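Local structure of exopolygalacturonase (Yersinia enterocolitica, 2UVF) at residues A59-R64 and T523-T528; H97-D102 and H108-Q113. The protein probably hydrolyses the polygalacturonic acid of pectin from the chain end, as a family 28 glycoside hydrolase with exo-activity that binds digalacturonic acid. All coordinates share one frame; numbering follows the deposited sequence.

Contact 1: residues A59-R64 and T523-T528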
ATOM      1  N   ALA A  59       6.559 -17.873  -2.759  1.00 40.68           N
ATOM      2  CA  ALA A  59       6.449 -18.546  -4.044  1.00 41.03           C
ATOM      3  C   ALA A  59       7.713 -18.162  -4.799  1.00 41.47           C
ATOM      4  O   ALA A  59       8.205 -17.047  -4.610  1.00 42.53           O
ATOM      5  CB  ALA A  59       5.210 -18.066  -4.790  1.00 40.98           C
ATOM      6  N   PRO A  60       8.257 -19.073  -5.642  1.00 41.59           N
ATOM      7  CA  PRO A  60       9.482 -18.786  -6.395  1.00 41.52           C
ATOM      8  C   PRO A  60       9.292 -17.855  -7.597  1.00 42.11           C
ATOM      9  O   PRO A  60       8.162 -17.476  -7.933  1.00 41.79           O
ATOM     10  CB  PRO A  60       9.934 -20.178  -6.874  1.00 41.79           C
ATOM     11  CG  PRO A  60       8.714 -20.994  -6.936  1.00 40.97           C
ATOM     12  CD  PRO A  60       7.748 -20.438  -5.914  1.00 41.60           C
ATOM     13  N   GLU A  61      10.398 -17.514  -8.252  1.00 42.57           N
ATOM     14  CA  GLU A  61      10.380 -16.645  -9.429  1.00 43.63           C
ATOM     15  C   GLU A  61       9.523 -17.207 -10.571  1.00 44.04           C
ATOM     16  O   GLU A  61       8.817 -16.469 -11.260  1.00 43.77           O
ATOM     17  CB  GLU A  61      11.806 -16.442  -9.913  1.00 43.79           C
ATOM     18  CG  GLU A  61      11.988 -15.386 -10.974  1.00 44.89           C
ATOM     19  CD  GLU A  61      13.451 -15.140 -11.255  1.00 47.12           C
ATOM     20  OE1 GLU A  61      14.168 -16.113 -11.589  1.00 50.73           O
ATOM     21  OE2 GLU A  61      13.896 -13.979 -11.140  1.00 47.45           O
ATOM     22  N   ASP A  62       9.597 -18.521 -10.753  1.00 44.75           N
ATOM     23  CA  ASP A  62       8.968 -19.221 -11.870  1.00 45.04           C
ATOM     24  C   ASP A  62       7.910 -20.165 -11.315  1.00 44.88           C
ATOM     25  O   ASP A  62       8.242 -21.182 -10.691  1.00 45.09           O
ATOM     26  CB  ASP A  62      10.048 -19.995 -12.642  1.00 45.36           C
ATOM     27  CG  ASP A  62       9.489 -20.861 -13.781  1.00 46.50           C
ATOM     28  OD1 ASP A  62       8.315 -20.699 -14.205  1.00 45.49           O
ATOM     29  OD2 ASP A  62      10.256 -21.722 -14.254  1.00 47.39           O
ATOM     30  N   THR A  63       6.640 -19.816 -11.534  1.00 44.30           N
ATOM     31  CA  THR A  63       5.519 -20.578 -10.993  1.00 43.76           C
ATOM     32  C   THR A  63       4.745 -21.278 -12.108  1.00 44.07           C
ATOM     33  O   THR A  63       3.616 -21.721 -11.908  1.00 43.65           O
ATOM     34  CB  THR A  63       4.547 -19.674 -10.159  1.00 43.53           C
ATOM     35  OG1 THR A  63       3.949 -18.698 -11.012  1.00 41.99           O
ATOM     36  CG2 THR A  63       5.274 -18.955  -9.030  1.00 42.99           C
ATOM     37  N   ARG A  64       5.363 -21.381 -13.280  1.00 44.96           N
ATOM     38  CA  ARG A  64       4.738 -21.986 -14.460  1.00 45.80           C
ATOM     39  C   ARG A  64       4.055 -23.337 -14.211  1.00 46.97           C
ATOM     40  O   ARG A  64       3.039 -23.655 -14.853  1.00 47.59           O
ATOM     41  CB  ARG A  64       5.762 -22.133 -15.584  1.00 45.89           C
ATOM     42  CG  ARG A  64       5.981 -20.864 -16.383  1.00 46.66           C
ATOM     43  CD  ARG A  64       6.952 -21.070 -17.543  1.00 45.81           C
ATOM     44  NE  ARG A  64       8.348 -21.152 -17.103  1.00 45.79           N
ATOM     45  CZ  ARG A  64       9.329 -21.690 -17.829  1.00 44.36           C
ATOM     46  NH1 ARG A  64       9.061 -22.206 -19.018  1.00 44.51           N
ATOM     47  NH2 ARG A  64      10.572 -21.723 -17.369  1.00 41.73           N
ATOM     48  N   THR A 523      14.110  -4.985 -11.407  1.00 37.75           N
ATOM     49  CA  THR A 523      13.760  -6.189 -12.130  1.00 37.14           C
ATOM     50  C   THR A 523      12.263  -6.222 -12.447  1.00 36.96           C
ATOM     51  O   THR A 523      11.411  -6.173 -11.541  1.00 36.25           O
ATOM     52  CB  THR A 523      14.168  -7.429 -11.317  1.00 37.15           C
ATOM     53  OG1 THR A 523      15.587  -7.413 -11.148  1.00 36.90           O
ATOM     54  CG2 THR A 523      13.750  -8.719 -12.012  1.00 36.64           C
ATOM     55  N   LEU A 524      11.978  -6.287 -13.749  1.00 36.72           N
ATOM     56  CA  LEU A 524      10.655  -6.561 -14.284  1.00 36.17           C
ATOM     57  C   LEU A 524      10.664  -7.932 -14.988  1.00 35.46           C
ATOM     58  O   LEU A 524      11.331  -8.111 -15.997  1.00 34.41           O
ATOM     59  CB  LEU A 524      10.229  -5.449 -15.243  1.00 37.05           C
ATOM     60  CG  LEU A 524       8.724  -5.221 -15.444  1.00 36.78           C
ATOM     61  CD1 LEU A 524       8.196  -4.232 -14.428  1.00 38.42           C
ATOM     62  CD2 LEU A 524       8.491  -4.695 -16.847  1.00 39.65           C
ATOM     63  N   LYS A 525       9.916  -8.888 -14.431  1.00 34.75           N
ATOM     64  CA  LYS A 525       9.947 -10.289 -14.862  1.00 34.28           C
ATOM     65  C   LYS A 525       8.558 -10.916 -14.805  1.00 33.15           C
ATOM     66  O   LYS A 525       7.808 -10.659 -13.857  1.00 32.74           O
ATOM     67  CB  LYS A 525      10.879 -11.094 -13.953  1.00 34.74           C
ATOM     68  CG  LYS A 525      11.424 -12.352 -14.600  1.00 37.73           C
ATOM     69  CD  LYS A 525      12.585 -12.959 -13.802  1.00 41.23           C
ATOM     70  CE  LYS A 525      13.753 -11.974 -13.640  1.00 43.15           C
ATOM     71  NZ  LYS A 525      15.087 -12.644 -13.412  1.00 44.88           N
ATOM     72  N   ASN A 526       8.226 -11.732 -15.812  1.00 31.63           N
ATOM     73  CA  ASN A 526       6.982 -12.526 -15.820  1.00 30.15           C
ATOM     74  C   ASN A 526       5.748 -11.643 -15.612  1.00 29.07           C
ATOM     75  O   ASN A 526       4.975 -11.883 -14.698  1.00 28.87           O
ATOM     76  CB  ASN A 526       7.004 -13.608 -14.724  1.00 29.76           C
ATOM     77  CG  ASN A 526       8.218 -14.529 -14.796  1.00 29.00           C
ATOM     78  OD1 ASN A 526       8.905 -14.606 -15.805  1.00 26.87           O
ATOM     79  ND2 ASN A 526       8.471 -15.243 -13.708  1.00 29.13           N
ATOM     80  N   VAL A 527       5.600 -10.622 -16.455  1.00 28.57           N
ATOM     81  CA  VAL A 527       4.553  -9.603 -16.334  1.00 27.22           C
ATOM     82  C   VAL A 527       3.835  -9.484 -17.674  1.00 27.74           C
ATOM     83  O   VAL A 527       4.463  -9.381 -18.720  1.00 27.24           O
ATOM     84  CB  VAL A 527       5.127  -8.211 -15.900  1.00 27.26           C
ATOM     85  CG1 VAL A 527       4.133  -7.061 -16.180  1.00 24.19           C
ATOM     86  CG2 VAL A 527       5.572  -8.226 -14.431  1.00 23.99           C
ATOM     87  N   THR A 528       2.512  -9.509 -17.621  1.00 27.62           N
ATOM     88  CA  THR A 528       1.679  -9.393 -18.800  1.00 28.23           C
ATOM     89  C   THR A 528       0.761  -8.198 -18.612  1.00 28.50           C
ATOM     90  O   THR A 528       0.173  -8.022 -17.545  1.00 28.79           O
ATOM     91  CB  THR A 528       0.838 -10.666 -19.004  1.00 28.04           C
ATOM     92  OG1 THR A 528       0.192 -11.003 -17.760  1.00 28.75           O
ATOM     93  CG2 THR A 528       1.729 -11.829 -19.442  1.00 26.54           C
TER

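Contact 2: residues H97-D102 and H108-Q113. With NI (nickel (II) ion), chain J.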
ATOM      1  N   HIS A  97     -12.119 -13.011 -11.216  1.00 23.44           N
ATOM      2  CA  HIS A  97     -12.911 -12.425 -12.270  1.00 23.57           C
ATOM      3  C   HIS A  97     -12.012 -11.810 -13.334  1.00 24.01           C
ATOM      4  O   HIS A  97     -12.352 -11.801 -14.525  1.00 23.24           O
ATOM      5  CB  HIS A  97     -13.909 -11.422 -11.700  1.00 24.65           C
ATOM      6  CG  HIS A  97     -14.591 -10.620 -12.757  1.00 25.12           C
ATOM      7  ND1 HIS A  97     -14.157  -9.363 -13.126  1.00 24.57           N
ATOM      8  CD2 HIS A  97     -15.617 -10.924 -13.579  1.00 25.52           C
ATOM      9  CE1 HIS A  97     -14.919  -8.914 -14.108  1.00 26.78           C
ATOM     10  NE2 HIS A  97     -15.805  -9.845 -14.413  1.00 27.13           N
ATOM     11  N   PHE A  98     -10.833 -11.360 -12.911  1.00 24.63           N
ATOM     12  CA  PHE A  98      -9.862 -10.743 -13.823  1.00 26.36           C
ATOM     13  C   PHE A  98      -9.562 -11.704 -14.977  1.00 27.39           C
ATOM     14  O   PHE A  98      -9.439 -11.289 -16.106  1.00 27.21           O
ATOM     15  CB  PHE A  98      -8.596 -10.358 -13.051  1.00 25.62           C
ATOM     16  CG  PHE A  98      -7.483  -9.814 -13.906  1.00 28.25           C
ATOM     17  CD1 PHE A  98      -7.376  -8.438 -14.146  1.00 26.11           C
ATOM     18  CD2 PHE A  98      -6.508 -10.670 -14.438  1.00 25.86           C
ATOM     19  CE1 PHE A  98      -6.337  -7.933 -14.912  1.00 27.76           C
ATOM     20  CE2 PHE A  98      -5.472 -10.163 -15.207  1.00 27.70           C
ATOM     21  CZ  PHE A  98      -5.379  -8.789 -15.442  1.00 26.95           C
ATOM     22  N   TYR A  99      -9.449 -12.997 -14.677  1.00 29.11           N
ATOM     23  CA  TYR A  99      -9.158 -13.987 -15.706  1.00 30.76           C
ATOM     24  C   TYR A  99     -10.375 -14.467 -16.509  1.00 32.58           C
ATOM     25  O   TYR A  99     -10.177 -15.120 -17.529  1.00 32.76           O
ATOM     26  CB  TYR A  99      -8.420 -15.178 -15.108  1.00 29.86           C
ATOM     27  CG  TYR A  99      -7.114 -14.806 -14.449  1.00 28.92           C
ATOM     28  CD1 TYR A  99      -5.958 -14.602 -15.205  1.00 26.48           C
ATOM     29  CD2 TYR A  99      -7.030 -14.658 -13.070  1.00 26.65           C
ATOM     30  CE1 TYR A  99      -4.760 -14.275 -14.598  1.00 24.40           C
ATOM     31  CE2 TYR A  99      -5.838 -14.308 -12.462  1.00 25.99           C
ATOM     32  CZ  TYR A  99      -4.708 -14.136 -13.233  1.00 25.96           C
ATOM     33  OH  TYR A  99      -3.524 -13.797 -12.629  1.00 28.33           O
ATOM     34  N   VAL A 100     -11.608 -14.149 -16.069  1.00 35.08           N
ATOM     35  CA  VAL A 100     -12.842 -14.513 -16.794  1.00 37.35           C
ATOM     36  C   VAL A 100     -12.843 -14.055 -18.241  1.00 39.93           C
ATOM     37  O   VAL A 100     -13.395 -14.728 -19.109  1.00 40.50           O
ATOM     38  CB  VAL A 100     -14.062 -13.953 -16.106  1.00 37.94           C
ATOM     39  N   ASN A 101     -12.252 -12.885 -18.480  1.00 43.04           N
ATOM     40  CA  ASN A 101     -12.072 -12.306 -19.818  1.00 45.73           C
ATOM     41  C   ASN A 101     -10.979 -12.999 -20.650  1.00 46.46           C
ATOM     42  O   ASN A 101     -10.964 -12.892 -21.882  1.00 47.35           O
ATOM     43  CB  ASN A 101     -11.720 -10.811 -19.683  1.00 46.43           C
ATOM     44  CG  ASN A 101     -12.941  -9.906 -19.766  1.00 49.88           C
ATOM     45  OD1 ASN A 101     -12.805  -8.684 -19.847  1.00 53.00           O
ATOM     46  ND2 ASN A 101     -14.146 -10.501 -19.760  1.00 52.26           N
ATOM     47  N   ASP A 102     -10.114 -13.775 -20.021  1.00 46.83           N
ATOM     48  CA  ASP A 102      -8.821 -14.073 -20.601  1.00 47.15           C
ATOM     49  C   ASP A 102      -8.827 -15.368 -21.398  1.00 47.95           C
ATOM     50  O   ASP A 102      -8.274 -16.360 -21.013  1.00 48.07           O
ATOM     51  CB  ASP A 102      -7.724 -14.022 -19.523  1.00 46.68           C
ATOM     52  CG  ASP A 102      -6.359 -14.231 -20.066  1.00 44.24           C
ATOM     53  OD1 ASP A 102      -6.133 -13.897 -21.174  1.00 42.60           O
ATOM     54  OD2 ASP A 102      -5.511 -14.750 -19.405  1.00 43.22           O
ATOM     55  N   HIS A 108      -0.579 -13.644 -17.195  1.00 31.10           N
ATOM     56  CA  HIS A 108       0.154 -14.399 -16.183  1.00 30.89           C
ATOM     57  C   HIS A 108      -0.793 -14.811 -15.061  1.00 31.10           C
ATOM     58  O   HIS A 108      -1.450 -13.973 -14.444  1.00 31.23           O
ATOM     59  CB  HIS A 108       1.322 -13.574 -15.589  1.00 30.16           C
ATOM     60  CG  HIS A 108       2.134 -14.343 -14.589  1.00 29.00           C
ATOM     61  ND1 HIS A 108       3.191 -15.152 -14.954  1.00 27.48           N
ATOM     62  CD2 HIS A 108       2.008 -14.471 -13.247  1.00 25.61           C
ATOM     63  CE1 HIS A 108       3.687 -15.735 -13.877  1.00 27.37           C
ATOM     64  NE2 HIS A 108       2.987 -15.340 -12.830  1.00 25.39           N
ATOM     65  N   LYS A 109      -0.867 -16.112 -14.804  1.00 32.34           N
ATOM     66  CA  LYS A 109      -1.681 -16.639 -13.710  1.00 32.75           C
ATOM     67  C   LYS A 109      -0.905 -16.617 -12.395  1.00 32.13           C
ATOM     68  O   LYS A 109       0.073 -17.332 -12.218  1.00 32.57           O
ATOM     69  CB  LYS A 109      -2.191 -18.058 -14.017  1.00 33.91           C
ATOM     70  CG  LYS A 109      -2.980 -18.201 -15.341  1.00 35.41           C
ATOM     71  CD  LYS A 109      -2.835 -19.649 -15.868  1.00 39.70           C
ATOM     72  CE  LYS A 109      -3.344 -19.825 -17.307  1.00 39.57           C
ATOM     73  NZ  LYS A 109      -2.351 -19.362 -18.328  1.00 39.58           N
ATOM     74  N   ILE A 110      -1.369 -15.795 -11.462  1.00 31.95           N
ATOM     75  CA  ILE A 110      -0.734 -15.666 -10.159  1.00 30.63           C
ATOM     76  C   ILE A 110      -1.059 -16.867  -9.265  1.00 30.87           C
ATOM     77  O   ILE A 110      -2.019 -17.587  -9.503  1.00 30.83           O
ATOM     78  CB  ILE A 110      -1.094 -14.308  -9.487  1.00 30.86           C
ATOM     79  CG1 ILE A 110      -2.579 -14.237  -9.114  1.00 29.93           C
ATOM     80  CG2 ILE A 110      -0.709 -13.137 -10.408  1.00 29.93           C
ATOM     81  CD1 ILE A 110      -2.924 -13.154  -8.097  1.00 29.63           C
ATOM     82  N   VAL A 111      -0.238 -17.078  -8.242  1.00 30.99           N
ATOM     83  CA  VAL A 111      -0.484 -18.114  -7.253  1.00 30.81           C
ATOM     84  C   VAL A 111      -0.745 -17.484  -5.882  1.00 31.21           C
ATOM     85  O   VAL A 111      -0.289 -16.371  -5.603  1.00 30.92           O
ATOM     86  CB  VAL A 111       0.684 -19.146  -7.217  1.00 31.22           C
ATOM     87  CG1 VAL A 111       0.755 -19.934  -8.557  1.00 29.62           C
ATOM     88  CG2 VAL A 111       2.046 -18.467  -6.888  1.00 30.97           C
ATOM     89  N   MET A 112      -1.510 -18.172  -5.040  1.00 31.80           N
ATOM     90  CA  MET A 112      -1.732 -17.718  -3.655  1.00 32.46           C
ATOM     91  C   MET A 112      -0.544 -18.065  -2.748  1.00 32.87           C
ATOM     92  O   MET A 112       0.117 -19.088  -2.944  1.00 33.35           O
ATOM     93  CB  MET A 112      -3.050 -18.254  -3.090  1.00 32.44           C
ATOM     94  CG  MET A 112      -4.306 -17.833  -3.882  1.00 31.76           C
ATOM     95  SD  MET A 112      -4.758 -16.057  -3.778  1.00 32.15           S
ATOM     96  CE  MET A 112      -4.012 -15.416  -5.261  1.00 30.25           C
ATOM     97  N   GLN A 113      -0.273 -17.185  -1.777  1.00 33.10           N
ATOM     98  CA  GLN A 113       0.877 -17.292  -0.860  1.00 32.17           C
ATOM     99  C   GLN A 113       0.409 -17.108   0.591  1.00 33.14           C
ATOM    100  O   GLN A 113       1.210 -16.883   1.489  1.00 33.42           O
ATOM    101  CB  GLN A 113       1.920 -16.231  -1.190  1.00 32.04           C
ATOM    102  CG  GLN A 113       2.592 -16.382  -2.547  1.00 30.62           C
ATOM    103  CD  GLN A 113       3.483 -15.212  -2.885  1.00 31.27           C
ATOM    104  OE1 GLN A 113       3.238 -14.478  -3.844  1.00 27.77           O
ATOM    105  NE2 GLN A 113       4.531 -15.031  -2.102  1.00 28.36           N
TER
HETATM  106 NI    NI J1613     -17.306  -9.743 -15.901  1.00 32.95          NI
HETATM  107  O   HOH W   1     -18.009  -7.717 -15.197  1.00 21.70           O
HETATM  108  O   HOH W   2     -15.624  -9.093 -17.339  1.00 25.68           O

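Contact 1: residues A59-R64 and T523-T528
K525 meets E61 from above its carboxylate rather than in its plane: K525 NZ lies 2.9 Å from E61 OE2 in a hydrogen-bonded salt bridge, 49° out of the carboxylate plane. The two side chains cross at about a right angle. The glutamate reaches out extended, with CG anti to the backbone N (chi1 -170°), which carries its end to the strand. The lysine bends at chi3, and K525 CD passes 3.1 Å from E61 OE2, so the aliphatic part of the chain also packs against the carboxylate.

One residue on, the amide of N526 turns to the backbone of the loop, N526 ND2 standing 2.8 Å from E61 O. N526 sits at the corner of the coil in a left-handed backbone conformation, and its amide also bonds N484 through ND2 and N558 through OD1. This row of asparagines across neighbouring coils is characteristic of a parallel beta-helix. N484 ND2 in turn donates to E61 O, so the loop carbonyl rests on the amide row.

Within the loop itself, R64 grips D62 side-on, R64 NE 2.9 Å from D62 OD1 and R64 NH2 3.1 Å from D62 OD2. The backbone N of R64 also bonds D62 OD1, at 3.2 Å, closing an Asx turn. NE and this backbone N approach OD1 from opposite faces of the carboxylate, which should restrict its rotation.

The contact joins the loop between strands 53-58 and 66-73, in the fibronectin type III region, to strand 518-532 of the catalytic beta-helix. Here the loop is held to the coil by polar groups; the charge pair, at the surface and probably screened by water, may contribute direction more than strength, while N484 gives the carbonyl of E61 a firm donor.

Contact 2: residues H97-D102 and H108-Q113
The hydroxyl of Y99 is held by two backbone groups of the loop. Y99 OH donates to H108 O at 2.8 Å, in the carbonyl plane and on a lone pair. I110 N in turn donates to Y99 OH at 3.2 Å, fairly straight at 161°. One phenol oxygen thus bridges a C=O and an N-H two residues apart, which should restrain the chain through K109.

H108 O lies at the ring edge, 3.3 Å from Y99 CE1. I110 CG2 comes to 3.6 Å from Y99 OH, with CG1 almost as near, so the polar tip of the tyrosine is packed by aliphatic carbon. With CG anti to its own carbonyl carbon (chi1 -59°), the Y99 ring projects from the helix to the loop. F98 CD2 sits over the centre of one face of the Y99 ring, 3.9 Å above it, and both aromatic side chains also touch V457 and A486 of the beta-helix.

Away from this junction, H97 NE2 binds a nickel ion at 2.1 Å, with two waters as further ligands. The contact ties helix 92-100 to the loop leading to strand 114-117: a tyrosine near the end of a helix bridges a C=O and an N-H of the loop after it, in what is probably a helical insertion, since the fibronectin type III fold itself is a beta-sandwich.

In the fold
Both contacts lie at the surface, about 14 Å apart between centres, and contact 2 is nested in the chain loop that contact 1 closes. They differ in reach: contact 1 ties the fibronectin type III region to the beta-helix through charge and amide groups, whereas contact 2 is local, binding a helix to its following loop through a phenol and main-chain atoms. They meet directly, since T528 OG1 lies 2.8 Å from H108 N in a probable hydrogen bond and A59 CB packs 3.8 Å from V111 CG2. Loop 108-113 therefore touches both segments of contact 1, and strand 476-490 borders both contacts.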